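Local coordinates for galactose-binding-like protein (Bacteroides thetaiotaomicron, PDB 7M1B) that is a SusE-like protein that probably binds galactose-type sugars and may take part in carbohydrate breakdown, at residues 220-225 with 245-250; 238-243 with 370-375; 254-259 with 357-362. All coordinates share one frame; numbering follows the deposited sequence.

Interaction 1. Residues 220-225 with 245-250. With EDO (1,2-ethanediol), chain B.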
loop_
_atom_site.group_PDB
_atom_site.type_symbol
_atom_site.label_atom_id
_atom_site.label_comp_id
_atom_site.label_asym_id
_atom_site.label_seq_id
_atom_site.Cartn_x
_atom_site.Cartn_y
_atom_site.Cartn_z
ATOM N N LYS A 220 -16.572 -4.690 -13.385
ATOM C CA LYS A 220 -17.427 -3.516 -13.341
ATOM C C LYS A 220 -17.896 -3.309 -11.890
ATOM O O LYS A 220 -18.232 -4.295 -11.185
ATOM C CB LYS A 220 -18.620 -3.694 -14.275
ATOM C CG LYS A 220 -18.339 -3.625 -15.773
ATOM C CD LYS A 220 -19.615 -3.752 -16.618
ATOM C CE LYS A 220 -19.360 -3.811 -18.101
ATOM N NZ LYS A 220 -20.568 -4.225 -18.874
ATOM N N MET A 221 -18.013 -2.015 -11.490
ATOM C CA MET A 221 -18.356 -1.717 -10.098
ATOM C C MET A 221 -19.545 -0.733 -10.070
ATOM O O MET A 221 -19.618 0.095 -9.162
ATOM C CB MET A 221 -17.141 -1.199 -9.308
ATOM C CG MET A 221 -16.070 -2.347 -9.063
ATOM S SD MET A 221 -16.734 -3.596 -7.953
ATOM C CE MET A 221 -16.580 -2.746 -6.403
ATOM N N ASP A 222 -20.383 -0.803 -11.098
ATOM C CA ASP A 222 -21.482 0.169 -11.267
ATOM C C ASP A 222 -22.858 -0.494 -11.076
ATOM O O ASP A 222 -23.903 0.055 -11.510
ATOM C CB ASP A 222 -21.411 0.830 -12.670
ATOM C CG ASP A 222 -21.666 -0.125 -13.794
ATOM O OD1 ASP A 222 -21.593 -1.338 -13.531
ATOM O OD2 ASP A 222 -21.913 0.383 -14.923
ATOM N N ASN A 223 -22.919 -1.528 -10.246
ATOM C CA ASN A 223 -24.194 -2.173 -9.984
ATOM C C ASN A 223 -24.932 -1.380 -8.874
ATOM O O ASN A 223 -24.366 -0.595 -8.079
ATOM C CB ASN A 223 -23.958 -3.628 -9.542
ATOM C CG ASN A 223 -25.167 -4.540 -9.749
ATOM O OD1 ASN A 223 -26.231 -4.099 -10.252
ATOM N ND2 ASN A 223 -25.041 -5.796 -9.353
ATOM N N ALA A 224 -26.270 -1.579 -8.811
ATOM C CA ALA A 224 -27.147 -1.206 -7.701
ATOM C C ALA A 224 -27.120 0.316 -7.497
ATOM O O ALA A 224 -27.162 0.826 -6.368
ATOM C CB ALA A 224 -26.821 -1.957 -6.415
ATOM N N GLY A 225 -26.939 1.054 -8.601
ATOM C CA GLY A 225 -27.151 2.488 -8.567
ATOM C C GLY A 225 -25.948 3.302 -8.165
ATOM O O GLY A 225 -26.032 4.510 -8.136
ATOM N N HIS A 245 -20.554 -1.455 -5.896
ATOM C CA HIS A 245 -21.092 -2.828 -5.874
ATOM C C HIS A 245 -20.857 -3.462 -7.231
ATOM O O HIS A 245 -21.140 -2.839 -8.259
ATOM C CB HIS A 245 -22.631 -2.731 -5.670
ATOM C CG HIS A 245 -23.275 -4.010 -5.234
ATOM N ND1 HIS A 245 -23.295 -5.177 -6.019
ATOM C CD2 HIS A 245 -23.996 -4.299 -4.131
ATOM C CE1 HIS A 245 -23.967 -6.117 -5.342
ATOM N NE2 HIS A 245 -24.468 -5.577 -4.226
ATOM N N GLY A 246 -20.155 -4.647 -7.168
ATOM C CA GLY A 246 -19.975 -5.400 -8.416
ATOM C C GLY A 246 -21.117 -6.336 -8.795
ATOM O O GLY A 246 -22.248 -6.165 -8.365
ATOM N N TYR A 247 -20.807 -7.172 -9.792
ATOM C CA TYR A 247 -21.714 -8.214 -10.264
ATOM C C TYR A 247 -21.237 -9.581 -9.827
ATOM O O TYR A 247 -20.072 -9.753 -9.693
ATOM C CB TYR A 247 -21.850 -8.104 -11.786
ATOM C CG TYR A 247 -22.354 -6.760 -12.275
ATOM C CD1 TYR A 247 -23.719 -6.530 -12.383
ATOM C CD2 TYR A 247 -21.489 -5.648 -12.415
ATOM C CE1 TYR A 247 -24.217 -5.291 -12.787
ATOM C CE2 TYR A 247 -21.952 -4.403 -12.822
ATOM C CZ TYR A 247 -23.325 -4.210 -12.912
ATOM O OH TYR A 247 -23.752 -2.976 -13.273
ATOM N N ASP A 248 -22.157 -10.558 -9.786
ATOM C CA ASP A 248 -21.790 -11.906 -9.449
ATOM C C ASP A 248 -20.895 -12.505 -10.518
ATOM O O ASP A 248 -21.172 -12.420 -11.733
ATOM C CB ASP A 248 -23.069 -12.717 -9.404
ATOM C CG ASP A 248 -23.918 -12.536 -8.190
ATOM O OD1 ASP A 248 -23.423 -12.149 -7.124
ATOM O OD2 ASP A 248 -25.021 -13.036 -8.273
ATOM N N PHE A 249 -19.962 -13.311 -10.030
ATOM C CA PHE A 249 -19.131 -14.097 -10.928
ATOM C C PHE A 249 -18.829 -15.412 -10.237
ATOM O O PHE A 249 -19.012 -15.532 -9.026
ATOM C CB PHE A 249 -17.867 -13.344 -11.375
ATOM C CG PHE A 249 -16.948 -12.913 -10.251
ATOM C CD1 PHE A 249 -15.936 -13.769 -9.803
ATOM C CD2 PHE A 249 -17.005 -11.638 -9.705
ATOM C CE1 PHE A 249 -15.097 -13.412 -8.759
ATOM C CE2 PHE A 249 -16.191 -11.292 -8.638
ATOM C CZ PHE A 249 -15.188 -12.158 -8.205
ATOM N N ASN A 250 -18.239 -16.339 -10.985
ATOM C CA ASN A 250 -17.928 -17.637 -10.409
ATOM C C ASN A 250 -16.567 -17.533 -9.710
ATOM O O ASN A 250 -15.656 -17.032 -10.335
ATOM C CB ASN A 250 -17.979 -18.730 -11.485
ATOM C CG ASN A 250 -17.674 -20.081 -10.882
ATOM O OD1 ASN A 250 -16.556 -20.289 -10.412
ATOM N ND2 ASN A 250 -18.649 -20.992 -10.919
HETATM C C1 EDO B . -28.253 -2.947 -2.321
HETATM O O1 EDO B . -28.546 -3.215 -0.954
HETATM C C2 EDO B . -26.966 -3.585 -2.703
HETATM O O2 EDO B . -26.655 -4.887 -2.116
HETATM O O HOH W 1 -18.143 -6.994 -10.814
HETATM O O HOH W 2 -21.851 0.456 -7.519
HETATM O O HOH W 3 -26.396 -2.272 -13.175
#
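Asn223 and Tyr247 stack where two loops meet at one end of the beta-sandwich characteristic of galactose-binding-like domains. The tight part of the contact centres on Asn223. Its amide plane lies 15° from the ring plane of Tyr247, and CB sits over the ring face, toward the rim, 3.7 Å from the centroid. CG is anti to the backbone N (chi1 -158°), close to Tyr247 CE1, and Asn223 ND2 donates to Gly246 O at 3.0 Å. That oxygen is gripped twice, since His245 ND1 donates to it from the opposite face of its plane, within the imidazole plane. The backbone N of Asn223 adds a bond to His245 O. Met221 points away from 245-250 into the interior, touching Leu228, Val369 and Phe258, while its SD stays 3.7 Å from Gly246 N.

The outer side is looser and wetter. The aliphatic CB of Lys220 approaches Tyr247 CE2, and the rest of its extended chain runs away from the contact. One water links Lys220 O to Tyr247 N. His245 NE2 makes a weak bond to a 1,2-ethanediol, probably from the crystallisation liquor, that is also bonded to Arg276. On the exposed side Tyr247 OH donates to Asp222 OD1 at 2.7 Å, from above the carboxylate plane, 53° out of it, while a second water donates to the same hydroxyl.

Interaction 2. Residues 238-243 with 370-375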
loop_
_atom_site.group_PDB
_atom_site.type_symbol
_atom_site.label_atom_id
_atom_site.label_comp_id
_atom_site.label_asym_id
_atom_site.label_seq_id
_atom_site.Cartn_x
_atom_site.Cartn_y
_atom_site.Cartn_z
ATOM N N LEU A 238 -21.047 2.804 10.180
ATOM C CA LEU A 238 -21.920 1.672 10.511
ATOM C C LEU A 238 -23.259 1.797 9.841
ATOM O O LEU A 238 -23.750 0.833 9.204
ATOM C CB LEU A 238 -22.095 1.598 12.021
ATOM C CG LEU A 238 -22.941 0.421 12.489
ATOM C CD1 LEU A 238 -22.260 -0.946 12.154
ATOM C CD2 LEU A 238 -23.149 0.528 14.034
ATOM N N ASN A 239 -23.860 2.994 9.925
ATOM C CA ASN A 239 -25.212 3.224 9.464
ATOM C C ASN A 239 -25.302 3.690 7.998
ATOM O O ASN A 239 -26.338 4.157 7.555
ATOM C CB ASN A 239 -26.003 4.110 10.419
ATOM C CG ASN A 239 -26.466 3.380 11.653
ATOM O OD1 ASN A 239 -26.461 2.140 11.667
ATOM N ND2 ASN A 239 -26.815 4.130 12.695
ATOM N N SER A 240 -24.169 3.752 7.308
ATOM C CA SER A 240 -24.134 4.216 5.931
ATOM C C SER A 240 -24.717 3.179 4.959
ATOM O O SER A 240 -24.466 1.955 5.122
ATOM C CB SER A 240 -22.724 4.499 5.564
ATOM O OG SER A 240 -22.603 4.889 4.191
ATOM N N TRP A 241 -25.428 3.712 3.966
ATOM C CA TRP A 241 -25.928 2.896 2.828
ATOM C C TRP A 241 -25.013 3.062 1.599
ATOM O O TRP A 241 -25.347 2.631 0.468
ATOM C CB TRP A 241 -27.411 3.253 2.485
ATOM C CG TRP A 241 -28.320 2.128 2.935
ATOM C CD1 TRP A 241 -29.004 1.254 2.111
ATOM C CD2 TRP A 241 -28.627 1.718 4.283
ATOM N NE1 TRP A 241 -29.683 0.365 2.881
ATOM C CE2 TRP A 241 -29.448 0.594 4.198
ATOM C CE3 TRP A 241 -28.191 2.152 5.555
ATOM C CZ2 TRP A 241 -29.963 -0.052 5.317
ATOM C CZ3 TRP A 241 -28.653 1.483 6.680
ATOM C CH2 TRP A 241 -29.518 0.381 6.545
ATOM N N ASN A 242 -23.829 3.681 1.762
ATOM C CA ASN A 242 -22.990 3.900 0.574
ATOM C C ASN A 242 -22.195 2.645 0.188
ATOM O O ASN A 242 -21.893 1.792 1.030
ATOM C CB ASN A 242 -21.912 4.908 0.985
ATOM C CG ASN A 242 -21.123 5.419 -0.214
ATOM O OD1 ASN A 242 -21.706 5.817 -1.209
ATOM N ND2 ASN A 242 -19.814 5.214 -0.244
ATOM N N TYR A 243 -21.967 2.493 -1.134
ATOM C CA TYR A 243 -21.096 1.384 -1.520
ATOM C C TYR A 243 -20.753 1.583 -2.998
ATOM O O TYR A 243 -21.336 2.401 -3.678
ATOM C CB TYR A 243 -21.893 0.045 -1.495
ATOM C CG TYR A 243 -23.266 0.088 -2.140
ATOM C CD1 TYR A 243 -23.447 0.013 -3.553
ATOM C CD2 TYR A 243 -24.417 0.147 -1.359
ATOM C CE1 TYR A 243 -24.712 0.087 -4.140
ATOM C CE2 TYR A 243 -25.672 0.233 -1.925
ATOM C CZ TYR A 243 -25.832 0.117 -3.308
ATOM O OH TYR A 243 -27.086 0.232 -3.793
ATOM N N VAL A 370 -17.899 -5.882 -3.035
ATOM C CA VAL A 370 -18.756 -4.742 -2.681
ATOM C C VAL A 370 -17.983 -4.067 -1.539
ATOM O O VAL A 370 -17.529 -4.758 -0.617
ATOM C CB VAL A 370 -20.135 -5.140 -2.126
ATOM C CG1 VAL A 370 -20.946 -3.867 -1.808
ATOM C CG2 VAL A 370 -20.924 -5.927 -3.170
ATOM N N MET A 371 -17.720 -2.771 -1.660
ATOM C CA MET A 371 -17.030 -2.055 -0.555
ATOM C C MET A 371 -17.679 -0.713 -0.293
ATOM O O MET A 371 -18.460 -0.263 -1.084
ATOM C CB MET A 371 -15.567 -1.878 -0.931
ATOM C CG MET A 371 -14.790 -3.252 -0.756
ATOM S SD MET A 371 -14.867 -4.228 0.895
ATOM C CE MET A 371 -13.703 -3.207 1.797
ATOM N N GLN A 372 -17.260 -0.019 0.805
ATOM C CA GLN A 372 -17.984 1.220 1.163
ATOM C C GLN A 372 -17.081 2.428 0.892
ATOM O O GLN A 372 -17.572 3.497 0.508
ATOM C CB GLN A 372 -18.324 1.238 2.679
ATOM C CG GLN A 372 -19.162 2.408 3.150
ATOM C CD GLN A 372 -19.346 2.231 4.640
ATOM O OE1 GLN A 372 -18.484 2.633 5.460
ATOM N NE2 GLN A 372 -20.482 1.682 5.041
ATOM N N GLN A 373 -15.780 2.330 1.182
ATOM C CA GLN A 373 -14.949 3.569 1.185
ATOM C C GLN A 373 -13.468 3.206 1.184
ATOM O O GLN A 373 -13.100 2.212 1.837
ATOM C CB GLN A 373 -15.294 4.439 2.414
ATOM C CG GLN A 373 -14.807 5.888 2.270
ATOM C CD GLN A 373 -15.678 6.868 1.475
ATOM O OE1 GLN A 373 -15.246 7.988 1.234
ATOM N NE2 GLN A 373 -16.709 6.404 0.780
ATOM N N LEU A 374 -12.622 4.056 0.531
ATOM C CA LEU A 374 -11.154 3.856 0.588
ATOM C C LEU A 374 -10.511 5.240 0.714
ATOM O O LEU A 374 -10.893 6.144 -0.077
ATOM C CB LEU A 374 -10.642 3.303 -0.736
ATOM C CG LEU A 374 -11.065 1.890 -1.065
ATOM C CD1 LEU A 374 -10.570 1.538 -2.472
ATOM C CD2 LEU A 374 -10.454 0.944 -0.015
ATOM N N TRP A 375 -9.789 5.464 1.820
ATOM C CA TRP A 375 -9.050 6.716 1.943
ATOM C C TRP A 375 -7.557 6.439 1.856
ATOM O O TRP A 375 -7.076 5.599 2.580
ATOM C CB TRP A 375 -9.361 7.382 3.289
ATOM C CG TRP A 375 -10.741 7.970 3.409
ATOM C CD1 TRP A 375 -11.732 7.908 2.465
ATOM C CD2 TRP A 375 -11.276 8.587 4.592
ATOM N NE1 TRP A 375 -12.852 8.521 2.975
ATOM C CE2 TRP A 375 -12.599 8.938 4.281
ATOM C CE3 TRP A 375 -10.740 8.971 5.856
ATOM C CZ2 TRP A 375 -13.433 9.589 5.210
ATOM C CZ3 TRP A 375 -11.585 9.627 6.736
ATOM C CH2 TRP A 375 -12.918 9.941 6.439
HETATM O O HOH W 4 -22.747 0.700 3.386
#
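Asn242 and Gln372 make the direct polar link of this buried contact: Asn242 ND2 donates to Gln372 O at 2.9 Å, a weak bond because the N-H points well off the oxygen (123°). The stronger partner of ND2 is Ser230 O, while OD1 accepts from Asn233. Gln373 NE2 reaches Gln372 O too, at 3.0 Å and much straighter, with the oxygen close to its own amide plane. The two donor nitrogens thus share one carbonyl and merely lie near each other, their amide planes 59° apart. Gln373 also bonds Asn233 OD1 through NE2 and receives Gly234 N and Trp375 NE1 on OE1, the latter in the carbonyl plane on a lone pair. An alanine in place of Gln373 would probably leave the Trp375 indole N-H and Gly234 N without their acceptor and take from the Gln372 carbonyl the straighter of its two side-chain donors.

Gln372 and Gln373 both face Trp274 of the neighbouring strand, forming a classic beta bulge in strand 370-380 of the beta-sandwich. In loop 238-243, Ser240 OG accepts from Asn242 N in an ST turn, and OG is also bonded to Asp235.

Water links the loop backbone to the Gln372 side chain. A single molecule donates to Ser240 O and Asn242 O and accepts from Gln372 NE2 at 3.0 Å. Gln372 CG, anti to the backbone N (chi1 -175°), lies near Asn242 O. Further out, Gln372 NE2 is 3.6 Å from Ser240 CB, and OE1 takes the N-H of Gly237.

Tyr243 CA makes a CA-H...O contact with Met371 O. Apolar contact is slight: Tyr243 CB meets Val370 CG1 at 4.0 Å, whereas the Tyr243 hydroxyl turns away to Ala224 O.

Interaction 3. Residues 254-259 with 357-362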
loop_
_atom_site.group_PDB
_atom_site.type_symbol
_atom_site.label_atom_id
_atom_site.label_comp_id
_atom_site.label_asym_id
_atom_site.label_seq_id
_atom_site.Cartn_x
_atom_site.Cartn_y
_atom_site.Cartn_z
ATOM N N PHE A 254 -11.387 -15.928 -9.540
ATOM C CA PHE A 254 -10.439 -15.122 -8.777
ATOM C C PHE A 254 -9.018 -15.445 -9.265
ATOM O O PHE A 254 -8.652 -16.608 -9.584
ATOM C CB PHE A 254 -10.457 -15.480 -7.289
ATOM C CG PHE A 254 -11.610 -14.873 -6.525
ATOM C CD1 PHE A 254 -11.693 -13.477 -6.363
ATOM C CD2 PHE A 254 -12.577 -15.684 -5.929
ATOM C CE1 PHE A 254 -12.766 -12.900 -5.675
ATOM C CE2 PHE A 254 -13.641 -15.115 -5.239
ATOM C CZ PHE A 254 -13.727 -13.731 -5.096
ATOM N N PRO A 255 -8.053 -14.495 -9.325
ATOM C CA PRO A 255 -8.195 -13.102 -8.881
ATOM C C PRO A 255 -8.853 -12.217 -9.936
ATOM O O PRO A 255 -8.834 -12.473 -11.171
ATOM C CB PRO A 255 -6.717 -12.669 -8.695
ATOM C CG PRO A 255 -5.953 -13.481 -9.738
ATOM C CD PRO A 255 -6.658 -14.836 -9.707
ATOM N N VAL A 256 -9.575 -11.221 -9.437
ATOM C CA VAL A 256 -10.178 -10.210 -10.301
ATOM C C VAL A 256 -9.671 -8.847 -9.856
ATOM O O VAL A 256 -9.099 -8.752 -8.786
ATOM C CB VAL A 256 -11.709 -10.256 -10.200
ATOM C CG1 VAL A 256 -12.268 -11.620 -10.678
ATOM C CG2 VAL A 256 -12.229 -9.915 -8.790
ATOM N N TRP A 257 -9.954 -7.767 -10.610
ATOM C CA TRP A 257 -9.348 -6.495 -10.205
ATOM C C TRP A 257 -10.240 -5.336 -10.719
ATOM O O TRP A 257 -10.915 -5.433 -11.773
ATOM C CB TRP A 257 -7.895 -6.367 -10.755
ATOM C CG TRP A 257 -7.765 -6.722 -12.213
ATOM C CD1 TRP A 257 -7.947 -5.919 -13.305
ATOM C CD2 TRP A 257 -7.353 -7.999 -12.710
ATOM N NE1 TRP A 257 -7.752 -6.619 -14.481
ATOM C CE2 TRP A 257 -7.337 -7.900 -14.131
ATOM C CE3 TRP A 257 -7.018 -9.223 -12.080
ATOM C CZ2 TRP A 257 -7.014 -8.998 -14.952
ATOM C CZ3 TRP A 257 -6.686 -10.300 -12.905
ATOM C CH2 TRP A 257 -6.655 -10.180 -14.318
ATOM N N PHE A 258 -10.089 -4.189 -10.066
ATOM C CA PHE A 258 -10.627 -2.936 -10.559
ATOM C C PHE A 258 -9.539 -1.864 -10.469
ATOM O O PHE A 258 -8.525 -2.056 -9.801
ATOM C CB PHE A 258 -11.927 -2.474 -9.875
ATOM C CG PHE A 258 -11.813 -2.265 -8.375
ATOM C CD1 PHE A 258 -11.082 -1.232 -7.855
ATOM C CD2 PHE A 258 -12.426 -3.122 -7.473
ATOM C CE1 PHE A 258 -10.977 -1.039 -6.480
ATOM C CE2 PHE A 258 -12.347 -2.929 -6.105
ATOM C CZ PHE A 258 -11.594 -1.900 -5.595
ATOM N N THR A 259 -9.757 -0.779 -11.235
ATOM C CA THR A 259 -8.747 0.243 -11.493
ATOM C C THR A 259 -9.327 1.619 -11.259
ATOM O O THR A 259 -10.428 1.930 -11.747
ATOM C CB THR A 259 -8.195 0.223 -12.949
ATOM O OG1 THR A 259 -7.898 -1.142 -13.288
ATOM C CG2 THR A 259 -6.995 1.117 -13.118
ATOM N N PHE A 357 -6.836 -2.713 -7.313
ATOM C CA PHE A 357 -7.028 -3.719 -6.282
ATOM C C PHE A 357 -7.235 -5.053 -6.977
ATOM O O PHE A 357 -8.126 -5.219 -7.776
ATOM C CB PHE A 357 -8.267 -3.375 -5.438
ATOM C CG PHE A 357 -7.981 -2.419 -4.311
ATOM C CD1 PHE A 357 -7.355 -1.215 -4.576
ATOM C CD2 PHE A 357 -8.488 -2.632 -3.043
ATOM C CE1 PHE A 357 -7.062 -0.325 -3.533
ATOM C CE2 PHE A 357 -8.179 -1.777 -1.978
ATOM C CZ PHE A 357 -7.506 -0.601 -2.253
ATOM N N LYS A 358 -6.242 -5.965 -6.757
ATOM C CA LYS A 358 -6.335 -7.315 -7.268
ATOM C C LYS A 358 -6.889 -8.175 -6.146
ATOM O O LYS A 358 -6.200 -8.444 -5.138
ATOM C CB LYS A 358 -4.935 -7.794 -7.690
ATOM C CG LYS A 358 -4.939 -9.181 -8.341
ATOM C CD LYS A 358 -3.470 -9.617 -8.723
ATOM C CE LYS A 358 -3.418 -10.801 -9.831
ATOM N NZ LYS A 358 -1.974 -11.063 -10.313
ATOM N N ILE A 359 -8.155 -8.573 -6.306
ATOM C CA ILE A 359 -8.857 -9.248 -5.222
ATOM C C ILE A 359 -8.549 -10.743 -5.356
ATOM O O ILE A 359 -8.883 -11.336 -6.395
ATOM C CB ILE A 359 -10.375 -8.970 -5.272
ATOM C CG1 ILE A 359 -10.723 -7.470 -5.337
ATOM C CG2 ILE A 359 -11.066 -9.684 -4.087
ATOM C CD1 ILE A 359 -10.149 -6.706 -4.181
ATOM N N LEU A 360 -8.020 -11.345 -4.288
ATOM C CA LEU A 360 -7.689 -12.771 -4.287
ATOM C C LEU A 360 -8.848 -13.592 -3.698
ATOM O O LEU A 360 -9.140 -14.718 -4.143
ATOM C CB LEU A 360 -6.410 -12.960 -3.460
ATOM C CG LEU A 360 -5.181 -12.104 -3.828
ATOM C CD1 LEU A 360 -3.990 -12.485 -2.959
ATOM C CD2 LEU A 360 -4.809 -12.262 -5.276
ATOM N N SER A 361 -9.531 -13.029 -2.684
ATOM C CA SER A 361 -10.532 -13.792 -1.922
ATOM C C SER A 361 -11.583 -12.831 -1.332
ATOM O O SER A 361 -11.186 -11.685 -1.024
ATOM C CB SER A 361 -9.838 -14.722 -0.886
ATOM O OG SER A 361 -9.222 -13.900 0.119
ATOM N N THR A 362 -12.731 -13.406 -0.928
ATOM C CA THR A 362 -13.735 -12.660 -0.179
ATOM C C THR A 362 -14.039 -13.383 1.134
ATOM O O THR A 362 -13.692 -14.581 1.266
ATOM C CB THR A 362 -15.015 -12.505 -0.997
ATOM O OG1 THR A 362 -15.397 -13.846 -1.354
ATOM C CG2 THR A 362 -14.810 -11.669 -2.253
#
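Val256 and Ile359 are joined by a reciprocal pair of backbone hydrogen bonds, and Phe258 and Phe357 by another. The shortest of the four runs from Ile359 N to Val256 O at 2.7 Å, with the donor nearly on the line of the carbonyl (173°). Between these two hydrogen-bonded pairs, Trp257 and Lys358 form a non-hydrogen-bonded one, where Trp257 CA-H approaches Phe357 O, the CA lying 3.0 Å from that oxygen. Just before the strand, Pro255, which follows a cis peptide bond, brings its CA-H to Ile359 O, the same oxygen that accepts from Val256 N.

The aromatic contacts lie on the face that carries Val256, Phe258, Phe357 and Ile359. The Phe258 and Phe357 side chains run side by side, their rings near parallel (12°) but slid so far that they scarcely overlap, centroids 5.4 Å apart. Over one face of the Phe258 ring lies Phe357 CB, toward the rim, in a CH-pi contact 4.0 Å from the centroid. Strands 256-274 and 352-362 pair antiparallel here in a sheet of the galactose-binding-like beta-sandwich; Phe357 extends inward to Leu374 and Phe376 of strand 370-380 and meets the Trp292 ring.

Apolar packing continues at the end near Phe254. Its CG, anti to the carbonyl carbon (chi1 -79°), lies against Leu360 O; further out CE1 approaches Ile359 CG2, and Phe254 CZ meets Thr362 CG2 at 3.7 Å, the two side chains crossing at about a right angle. Phe249 stacks edge-to-face with the Phe254 ring.

On the side of Trp257 and Lys358, the lysine chain runs alongside Pro255, pointing the same way, with Pro255 CG 3.7 Å from Lys358 CE. Trp307 makes a cation-pi contact with that lysine and an edge-to-face one with the Trp257 ring.

In the fold
All three contacts belong to the beta-sandwich part of the chain and lie on the same side of its centre, with interactions 1 and 3 about 13 Å apart between centres, 1 and 2 about 15 Å, and 2 and 3 about 18 Å. Along the chain, the segments of interactions 1 and 2 alternate; interaction 3 follows interaction 1 and is nested inside the loop closed by interaction 2. Strand 256-274 pairs with both 352-362 and 370-380, so interactions 2 and 3 share one sheet, touching through Leu374 and Phe357. Interaction 1 meets interaction 2 through Ala224 and Tyr243, and interaction 3 through Phe249 and Phe254. The loops between strands 211-212 and 256-274 are thereby joined to the sheet.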